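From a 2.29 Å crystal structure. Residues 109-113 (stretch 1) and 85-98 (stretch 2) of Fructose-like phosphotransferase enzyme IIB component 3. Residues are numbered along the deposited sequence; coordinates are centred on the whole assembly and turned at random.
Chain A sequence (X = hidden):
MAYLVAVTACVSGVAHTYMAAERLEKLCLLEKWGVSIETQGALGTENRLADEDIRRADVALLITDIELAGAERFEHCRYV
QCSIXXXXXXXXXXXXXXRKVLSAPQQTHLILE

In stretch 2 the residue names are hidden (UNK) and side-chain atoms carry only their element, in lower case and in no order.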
# COMPACT_ATOMS: atom_id res chain seq x y z
N HIS A 109 -2.63 1.18 2.07
CA HIS A 109 -2.36 -0.25 2.14
C HIS A 109 -1.41 -0.45 3.31
O HIS A 109 -0.45 0.30 3.47
CB HIS A 109 -1.68 -0.74 0.86
CG HIS A 109 -2.53 -0.63 -0.36
ND1 HIS A 109 -2.07 -0.95 -1.62
CD2 HIS A 109 -3.82 -0.25 -0.53
CE1 HIS A 109 -3.03 -0.77 -2.51
NE2 HIS A 109 -4.11 -0.34 -1.87
N LEU A 110 -1.67 -1.46 4.13
CA LEU A 110 -0.83 -1.71 5.29
C LEU A 110 -0.32 -3.14 5.27
O LEU A 110 -1.10 -4.09 5.34
CB LEU A 110 -1.59 -1.42 6.59
CG LEU A 110 -0.80 -0.91 7.80
CD1 LEU A 110 -1.77 -0.55 8.92
CD2 LEU A 110 0.24 -1.91 8.28
N ILE A 111 1.00 -3.29 5.17
CA ILE A 111 1.58 -4.61 5.33
C ILE A 111 2.02 -4.77 6.76
O ILE A 111 2.79 -3.97 7.30
CB ILE A 111 2.77 -4.86 4.39
CG1 ILE A 111 2.25 -5.39 3.06
CG2 ILE A 111 3.74 -5.87 5.00
CD1 ILE A 111 3.31 -5.95 2.17
N LEU A 112 1.52 -5.82 7.39
CA LEU A 112 1.85 -6.11 8.78
C LEU A 112 2.62 -7.41 8.90
O LEU A 112 2.86 -8.10 7.90
CB LEU A 112 0.57 -6.31 9.61
CG LEU A 112 0.01 -5.08 10.31
CD1 LEU A 112 -1.18 -5.45 11.18
CD2 LEU A 112 1.09 -4.39 11.14
N GLU A 113 3.02 -7.76 10.12
CA GLU A 113 3.76 -8.98 10.37
C GLU A 113 3.42 -10.12 9.41
O GLU A 113 2.23 -10.16 8.96
CB GLU A 113 3.62 -9.45 11.82
CG GLU A 113 4.51 -8.71 12.80
CD GLU A 113 4.94 -9.59 13.96
OE1 GLU A 113 4.40 -10.70 14.11
OE2 GLU A 113 5.83 -9.16 14.73
OXT GLU A 113 4.35 -10.95 9.13
N UNK A 85 0.34 -17.29 9.79
CA UNK A 85 0.85 -17.59 11.12
C UNK A 85 1.05 -16.33 11.97
O UNK A 85 1.14 -16.40 13.19
o UNK A 85 2.02 -22.53 7.15
c UNK A 85 3.09 -19.77 9.16
c UNK A 85 3.05 -20.75 8.23
c UNK A 85 1.98 -21.55 8.10
c UNK A 85 2.04 -19.58 10.02
c UNK A 85 0.90 -21.39 8.90
c UNK A 85 2.09 -18.47 11.00
c UNK A 85 0.91 -20.39 9.86
N UNK A 86 1.08 -15.17 11.32
CA UNK A 86 1.05 -13.88 12.03
C UNK A 86 -0.33 -13.50 12.57
O UNK A 86 -0.45 -13.03 13.70
c UNK A 86 1.58 -12.78 11.14
N UNK A 87 -1.36 -13.69 11.76
CA UNK A 87 -2.73 -13.44 12.19
C UNK A 87 -3.09 -14.41 13.31
O UNK A 87 -3.81 -14.06 14.25
c UNK A 87 -7.81 -13.31 12.15
c UNK A 87 -3.70 -13.61 11.03
c UNK A 87 -5.73 -12.27 11.62
c UNK A 87 -7.06 -12.17 11.98
c UNK A 87 -5.92 -14.64 11.59
c UNK A 87 -7.24 -14.55 11.96
c UNK A 87 -5.14 -13.50 11.42
N UNK A 88 -2.57 -15.63 13.19
CA UNK A 88 -2.84 -16.64 14.20
C UNK A 88 -2.21 -16.34 15.56
O UNK A 88 -2.90 -16.40 16.58
c UNK A 88 -3.00 -20.12 12.43
c UNK A 88 -3.34 -18.64 12.62
c UNK A 88 -2.46 -18.04 13.71
c UNK A 88 -4.81 -18.47 12.95
N UNK A 89 -0.92 -16.00 15.59
CA UNK A 89 -0.21 -15.90 16.87
C UNK A 89 -0.87 -14.80 17.67
O UNK A 89 -1.21 -14.99 18.83
c UNK A 89 1.82 -14.31 16.51
c UNK A 89 3.71 -14.59 13.86
n UNK A 89 3.95 -15.26 12.75
n UNK A 89 3.65 -13.27 13.81
n UNK A 89 3.55 -15.21 15.03
c UNK A 89 1.29 -15.71 16.72
c UNK A 89 3.30 -14.50 16.29
N UNK A 90 -1.05 -13.64 17.05
CA UNK A 90 -1.74 -12.55 17.73
C UNK A 90 -2.62 -11.70 16.81
O UNK A 90 -2.13 -10.85 16.06
c UNK A 90 -1.34 -10.64 19.34
o UNK A 90 0.51 -9.16 19.49
c UNK A 90 -0.33 -9.83 20.12
o UNK A 90 -0.37 -9.87 21.37
c UNK A 90 -0.71 -11.68 18.43
N UNK A 91 -3.94 -11.92 16.90
CA UNK A 91 -4.89 -11.29 15.98
C UNK A 91 -5.35 -9.86 16.32
O UNK A 91 -5.83 -9.18 15.42
c UNK A 91 -5.80 -13.26 17.13
c UNK A 91 -6.09 -12.26 16.01
c UNK A 91 -4.61 -12.77 17.89
N UNK A 92 -5.22 -9.39 17.57
CA UNK A 92 -5.79 -8.07 17.88
C UNK A 92 -4.94 -7.01 17.20
O UNK A 92 -5.43 -5.96 16.78
c UNK A 92 -5.89 -7.80 19.39
o UNK A 92 -5.97 -5.88 22.02
n UNK A 92 -4.25 -5.16 20.75
c UNK A 92 -5.42 -5.77 20.91
c UNK A 92 -6.08 -6.30 19.66
N UNK A 93 -3.66 -7.30 17.08
CA UNK A 93 -2.76 -6.46 16.31
C UNK A 93 -3.35 -6.14 14.95
O UNK A 93 -3.31 -5.00 14.49
c UNK A 93 -0.50 -7.18 17.27
n UNK A 93 3.33 -7.30 15.22
c UNK A 93 0.92 -7.34 16.80
n UNK A 93 2.30 -6.00 13.67
c UNK A 93 2.25 -6.66 14.81
n UNK A 93 1.12 -6.65 15.53
c UNK A 93 -1.45 -7.19 16.08
N UNK A 94 -3.89 -7.18 14.32
CA UNK A 94 -4.40 -7.09 12.97
C UNK A 94 -5.65 -6.21 12.85
O UNK A 94 -5.70 -5.32 12.01
c UNK A 94 -5.19 -8.37 10.97
c UNK A 94 -4.69 -8.48 12.39
c UNK A 94 -3.44 -9.35 12.46
N UNK A 95 -6.66 -6.45 13.69
CA UNK A 95 -7.92 -5.73 13.51
C UNK A 95 -7.82 -4.26 13.91
O UNK A 95 -8.61 -3.44 13.44
se UNK A 95 -10.37 -7.20 16.70
c UNK A 95 -9.19 -8.73 16.98
c UNK A 95 -9.10 -6.08 15.75
c UNK A 95 -9.08 -6.38 14.27
N UNK A 96 -6.87 -3.93 14.78
CA UNK A 96 -6.69 -2.53 15.18
C UNK A 96 -5.92 -1.82 14.08
O UNK A 96 -6.05 -0.62 13.89
c UNK A 96 -5.95 -2.41 16.51
o UNK A 96 -5.48 -1.08 16.71
N UNK A 97 -5.10 -2.58 13.36
CA UNK A 97 -4.49 -2.08 12.14
C UNK A 97 -5.59 -1.85 11.12
O UNK A 97 -5.64 -0.82 10.46
c UNK A 97 -3.47 -3.08 11.61
N UNK A 98 -6.49 -2.83 11.03
CA UNK A 98 -7.67 -2.73 10.17
C UNK A 98 -8.51 -1.51 10.51
O UNK A 98 -9.04 -0.84 9.62
c UNK A 98 -9.89 -3.79 9.59
c UNK A 98 -8.54 -4.01 10.25
c UNK A 98 -7.82 -5.19 9.60

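Position 85 carries one carbon leading into a six-carbon ring that bears a single oxygen, a phenol, and the side chain is out of reach of stretch 1: Y85. Position 86 has one side-chain carbon, CB, which lies 3.5 Å from E113 O and 4.0 Å from E113 CB; a lone carbon means A86, and A86 CA and E113 CA are 5.8 Å apart, the nearest backbone approach at this residue. At 87 one carbon leads to a six-carbon ring without oxygen, so F87; CA-to-CB points sideways and the ring leads away from stretch 1. Position 88 has four carbons forked at the second, the pattern of L88, and is out of reach.

Position 89 shows three carbons, a nitrogen, and a carbon carrying two more nitrogens. A terminal nitrogen at 89 lies 2.7 Å from E113 OE1, and the oxygen sits at the edge of the group, near its plane. This guanidinium identifies R89, and the contact from its NH1 is a salt bridge. The backbone R89 N donates to Y85 O at 3.2 Å, a helical i to i-4 bond.

Position 90 has three carbons, the third carrying two oxygens. The atoms themselves distinguish this carboxylate from an amide, giving E90; with phi/psi of -144/104 it is the first residue to leave helical geometry, and it makes no contact. At 91 three carbons close a ring onto the backbone N, which defines P91. Position 92 has three carbons, the third bearing one oxygen and one nitrogen: the amide of Q92, also out of reach.

The second guanidinium appears at 93, again three carbons, a nitrogen, and a carbon with two nitrogens. One terminal nitrogen at 93 lies 3.2 Å from E113 OE2 and 3.0 Å from E113 CG, while the other lies 3.2 Å from L112 CD2, which is near the guanidinium plane at its edge. This is R93, and its NH1 makes the second salt bridge. Position 94 has one carbon carrying two more; CA-to-CB runs sideways, and the closest approach is through its backbone, CA of 94 to L112 CD1 at 4.0 Å. This is V94.

Position 95 is an unbranched run of two carbons, selenium and a carbon: M95, present as selenomethionine, with CA-to-CB pointing away. One carbon and one oxygen at 96 give S96, directed sideways without contact. At 97 there is a single carbon, and CB of 97 lies 3.3 Å from L112 CD1 and 4.1 Å from L110 CD1, which marks A97. Three carbons branching at the first make 98 V98, pointing away; V98 N donates to V94 O at 2.8 Å.

The contact therefore combines apolar packing with charge pairing. L110 CD1 and L112 CD1 both pack on A97 CB, at 4.1 and 3.3 Å, the second a close approach for two carbons. Beyond them, the carboxylate oxygens of E113 pair with different arginines, OE1 with R89 and OE2 with R93, so one side chain links residues on both sides of the non-helical E90. No hydrogen bond crosses between the stretches; 398 Å² of surface is buried, both sides summed.

Stretch 2 (85-98) YAFLREPQRVMSAV
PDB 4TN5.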